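Local coordinates for RNA-binding protein RMD9, mitochondrial (Saccharomyces cerevisiae S288C, PDB 7A9X) that binds a dodecameric sequence motif in the 3'-UTRs of mitochondrial mRNAs and takes part in their processing or stability, at residues A[190-193]-A[194-197]; A[224-227]-A[228-232]. All blocks are in the same frame, centred on the assembly; numbering follows the deposited sequence.

Contact 1 of 2, residues A[190-193]-A[194-197]; sequences IWEA and SKNL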
loop_
_atom_site.group_PDB
_atom_site.type_symbol
_atom_site.label_atom_id
_atom_site.label_comp_id
_atom_site.label_asym_id
_atom_site.label_seq_id
_atom_site.Cartn_x
_atom_site.Cartn_y
_atom_site.Cartn_z
ATOM N N ILE A 190 -7.963 16.799 -16.359
ATOM C CA ILE A 190 -7.163 17.993 -16.094
ATOM C C ILE A 190 -6.253 18.301 -17.275
ATOM O O ILE A 190 -6.113 19.459 -17.687
ATOM C CB ILE A 190 -6.358 17.820 -14.792
ATOM C CG1 ILE A 190 -7.295 17.750 -13.588
ATOM C CG2 ILE A 190 -5.351 18.951 -14.624
ATOM C CD1 ILE A 190 -6.569 17.550 -12.270
ATOM N N TRP A 191 -5.624 17.270 -17.842
ATOM C CA TRP A 191 -4.694 17.484 -18.945
ATOM C C TRP A 191 -5.420 18.011 -20.176
ATOM O O TRP A 191 -4.991 18.997 -20.788
ATOM C CB TRP A 191 -3.953 16.184 -19.263
ATOM C CG TRP A 191 -3.075 16.264 -20.478
ATOM C CD1 TRP A 191 -1.898 16.947 -20.600
ATOM C CD2 TRP A 191 -3.300 15.624 -21.740
ATOM N NE1 TRP A 191 -1.382 16.777 -21.863
ATOM C CE2 TRP A 191 -2.223 15.970 -22.582
ATOM C CE3 TRP A 191 -4.309 14.796 -22.241
ATOM C CZ2 TRP A 191 -2.128 15.515 -23.898
ATOM C CZ3 TRP A 191 -4.213 14.346 -23.545
ATOM C CH2 TRP A 191 -3.131 14.706 -24.359
ATOM N N GLU A 192 -6.533 17.377 -20.547
ATOM C CA GLU A 192 -7.244 17.796 -21.745
ATOM C C GLU A 192 -8.003 19.099 -21.527
ATOM O O GLU A 192 -8.256 19.830 -22.491
ATOM C CB GLU A 192 -8.192 16.688 -22.208
ATOM C CG GLU A 192 -8.181 16.473 -23.714
ATOM C CD GLU A 192 -8.039 15.013 -24.097
ATOM O OE1 GLU A 192 -8.392 14.140 -23.275
ATOM O OE2 GLU A 192 -7.563 14.737 -25.219
ATOM N N ALA A 193 -8.370 19.412 -20.281
ATOM C CA ALA A 193 -8.972 20.713 -20.012
ATOM C C ALA A 193 -7.945 21.834 -20.085
ATOM O O ALA A 193 -8.322 22.994 -20.282
ATOM C CB ALA A 193 -9.657 20.716 -18.647
ATOM N N SER A 194 -6.658 21.512 -19.932
ATOM C CA SER A 194 -5.615 22.517 -20.077
ATOM C C SER A 194 -5.485 23.005 -21.513
ATOM O O SER A 194 -4.922 24.080 -21.739
ATOM C CB SER A 194 -4.274 21.961 -19.597
ATOM O OG SER A 194 -3.858 20.886 -20.420
ATOM N N LYS A 195 -5.986 22.239 -22.486
ATOM C CA LYS A 195 -5.933 22.684 -23.874
ATOM C C LYS A 195 -6.755 23.951 -24.075
ATOM O O LYS A 195 -6.322 24.880 -24.768
ATOM C CB LYS A 195 -6.426 21.572 -24.802
ATOM C CG LYS A 195 -5.614 20.288 -24.746
ATOM C CD LYS A 195 -6.203 19.238 -25.676
ATOM C CE LYS A 195 -5.394 17.955 -25.644
ATOM N NZ LYS A 195 -6.002 16.903 -26.499
ATOM N N ASN A 196 -7.935 24.014 -23.468
ATOM C CA ASN A 196 -8.831 25.161 -23.623
ATOM C C ASN A 196 -8.729 26.095 -22.420
ATOM O O ASN A 196 -9.691 26.326 -21.688
ATOM C CB ASN A 196 -10.265 24.684 -23.835
ATOM C CG ASN A 196 -10.472 24.037 -25.193
ATOM O OD1 ASN A 196 -9.943 24.503 -26.203
ATOM N ND2 ASN A 196 -11.246 22.958 -25.222
ATOM N N LEU A 197 -7.533 26.641 -22.226
ATOM C CA LEU A 197 -7.275 27.616 -21.178
ATOM C C LEU A 197 -6.931 28.964 -21.797
ATOM O O LEU A 197 -6.284 29.032 -22.846
ATOM C CB LEU A 197 -6.134 27.161 -20.263
ATOM C CG LEU A 197 -6.431 26.007 -19.305
ATOM C CD1 LEU A 197 -5.237 25.761 -18.393
ATOM C CD2 LEU A 197 -7.681 26.298 -18.493
#
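K195 reaches back over the last turn of helix 184-193 and meets both E192 and W191. Its CG lies anti to the carbonyl carbon (chi1 -61°), and the chain is extended from there to NZ. This carries the ammonium alongside E192, whose side chain points the same way and bends at chi2. A salt bridge joins NZ of K195 to OE2 of E192 at 3.0 Å. The lysine uses the anti side of the carboxylate and lies 18° out of its plane. Below the charge, CE of K195 packs against CG of E192 at 3.7 Å.

CE of K195 also lies over one face of the W191 indole, toward its rim, 4.2 Å from CH2 of W191. CG of W191 is anti to the backbone N (chi1 174°). The buried ring turns toward helix 209-223, where it touches V211, M215 and L219, and its NE1 is hydrogen-bonded to F206 O.

The backbone bonds weaken here. S194 N gives a weak bond to I190 O at 3.1 Å. K195 N bonds weakly to E192 O, three residues back, and N196 N does the same to A193 O. Beyond them, CG of L197 rests 3.7 Å from A193 O. This shift to weak i to i-3 bonds is typical of the last turn at a helix C-terminus, here closing a helix of what is probably the first pentatricopeptide repeat.

Contact 2 of 2, residues A[224-227]-A[228-232]; sequences RSLT and EPNEL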
loop_
_atom_site.group_PDB
_atom_site.type_symbol
_atom_site.label_atom_id
_atom_site.label_comp_id
_atom_site.label_asym_id
_atom_site.label_seq_id
_atom_site.Cartn_x
_atom_site.Cartn_y
_atom_site.Cartn_z
ATOM N N ARG A 224 -6.232 2.249 -26.009
ATOM C CA ARG A 224 -5.549 1.094 -26.593
ATOM C C ARG A 224 -5.056 1.372 -28.008
ATOM O O ARG A 224 -4.821 0.439 -28.781
ATOM C CB ARG A 224 -6.438 -0.156 -26.581
ATOM C CG ARG A 224 -6.820 -0.637 -25.194
ATOM C CD ARG A 224 -7.794 -1.801 -25.274
ATOM N NE ARG A 224 -8.228 -2.247 -23.953
ATOM C CZ ARG A 224 -9.163 -3.169 -23.745
ATOM N NH1 ARG A 224 -9.492 -3.512 -22.507
ATOM N NH2 ARG A 224 -9.770 -3.747 -24.773
ATOM N N SER A 225 -4.889 2.645 -28.360
ATOM C CA SER A 225 -4.448 3.034 -29.690
ATOM C C SER A 225 -2.929 3.110 -29.737
ATOM O O SER A 225 -2.306 3.748 -28.882
ATOM C CB SER A 225 -5.052 4.381 -30.087
ATOM O OG SER A 225 -4.385 4.918 -31.215
ATOM N N LEU A 226 -2.339 2.455 -30.734
ATOM C CA LEU A 226 -0.907 2.530 -30.978
ATOM C C LEU A 226 -0.565 3.489 -32.108
ATOM O O LEU A 226 0.605 3.588 -32.489
ATOM C CB LEU A 226 -0.342 1.140 -31.283
ATOM C CG LEU A 226 -0.288 0.133 -30.130
ATOM C CD1 LEU A 226 -1.609 -0.615 -29.983
ATOM C CD2 LEU A 226 0.870 -0.836 -30.314
ATOM N N THR A 227 -1.557 4.201 -32.644
ATOM C CA THR A 227 -1.341 5.121 -33.754
ATOM C C THR A 227 -0.399 6.249 -33.358
ATOM O O THR A 227 0.705 6.363 -33.899
ATOM C CB THR A 227 -2.675 5.695 -34.236
ATOM O OG1 THR A 227 -3.576 4.622 -34.536
ATOM C CG2 THR A 227 -2.469 6.542 -35.484
ATOM N N GLU A 228 -0.831 7.088 -32.418
ATOM C CA GLU A 228 0.031 8.162 -31.934
ATOM C C GLU A 228 1.338 7.656 -31.327
ATOM O O GLU A 228 2.379 8.287 -31.574
ATOM C CB GLU A 228 -0.740 9.033 -30.931
ATOM C CG GLU A 228 -0.007 10.296 -30.500
ATOM C CD GLU A 228 0.326 11.207 -31.668
ATOM O OE1 GLU A 228 1.516 11.547 -31.842
ATOM O OE2 GLU A 228 -0.602 11.578 -32.419
ATOM N N PRO A 229 1.370 6.569 -30.543
ATOM C CA PRO A 229 2.677 6.048 -30.097
ATOM C C PRO A 229 3.612 5.671 -31.238
ATOM O O PRO A 229 4.780 6.083 -31.234
ATOM C CB PRO A 229 2.287 4.831 -29.247
ATOM C CG PRO A 229 0.946 5.172 -28.719
ATOM C CD PRO A 229 0.258 5.908 -29.829
ATOM N N ASN A 230 3.137 4.893 -32.217
ATOM C CA ASN A 230 4.015 4.458 -33.302
ATOM C C ASN A 230 4.511 5.632 -34.137
ATOM O O ASN A 230 5.639 5.600 -34.642
ATOM C CB ASN A 230 3.302 3.438 -34.191
ATOM C CG ASN A 230 3.207 2.069 -33.546
ATOM O OD1 ASN A 230 2.133 1.471 -33.488
ATOM N ND2 ASN A 230 4.334 1.569 -33.053
ATOM N N GLU A 231 3.687 6.669 -34.302
ATOM C CA GLU A 231 4.152 7.871 -34.987
ATOM C C GLU A 231 5.247 8.564 -34.186
ATOM O O GLU A 231 6.258 9.001 -34.749
ATOM C CB GLU A 231 2.982 8.822 -35.238
ATOM C CG GLU A 231 3.375 10.117 -35.933
ATOM C CD GLU A 231 2.234 11.115 -35.992
ATOM O OE1 GLU A 231 1.062 10.685 -36.001
ATOM O OE2 GLU A 231 2.510 12.333 -36.021
ATOM N N LEU A 232 5.065 8.667 -32.866
ATOM C CA LEU A 232 6.116 9.214 -32.014
ATOM C C LEU A 232 7.363 8.338 -32.025
ATOM O O LEU A 232 8.482 8.856 -31.948
ATOM C CB LEU A 232 5.604 9.385 -30.584
ATOM C CG LEU A 232 4.580 10.500 -30.364
ATOM C CD1 LEU A 232 4.032 10.456 -28.947
ATOM C CD2 LEU A 232 5.200 11.857 -30.656
#
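This is a local contact at the N-terminal end of a helix. Residues 224-226 form the turn after helix 209-223, T227 opens helix 227-237, and 228-232 lie in its first turns. Both helices lie in what is probably the second pentatricopeptide repeat. L226 and N230 meet directly: N230 N donates to L226 O at 2.9 Å, with an N-H...O angle of 161°. The amide N-H stands tilted 32° from the carbonyl plane. CB of N230 also lies against L226 O, at 3.2 Å. The next bond follows one residue on. E231 N donates to T227 O at 3.0 Å, nearly in line with the carbonyl, and CB of E231 sits beside the same oxygen.

The turn before the helix is held by S225. S225 OG accepts from T227 N at 3.2 Å, a capping bond. T227 OG1 gives the same hydroxyl a weak second bond. T227 OG1 lies beside its own backbone N (chi1 -54°), which brings it round to S225.

P229 fills the angle between turn and helix. P229 CD packs on L226 C at 3.4 Å, and P229 CG lies 3.6 Å from S225 O. The buried ring also touches L251 of helix 245-257, while N230 meets F255 of that helix. An alanine in place of P229 would remove CG and CD, and would probably open a gap beside S225 and L226 and weaken the packing on L251.

The proline nitrogen carries no hydrogen to donate, which costs little in a first helical turn. The later N-H groups use the carbonyls of L226 and T227, while S225 OG serves the N-H of T227.

Contact 1 ends one helix and contact 2 begins another; their centres lie 21 Å apart and they do not touch. They come in series along the chain, in what are probably consecutive repeats. Contact 1 is partly buried, with its charged pair at the exposed end and an aromatic ring inside. Contact 2 is a surface contact whose buried residue is a proline. Helix 209-223 relates them: contact 1 packs a side chain on it, and contact 2 starts in the loop that follows it. The chemistry differs accordingly. At 190-197 the backbone bonds are weak and a salt bridge is added; at 224-232 two backbone bonds that are straight at the hydrogen and a serine cap start the helix.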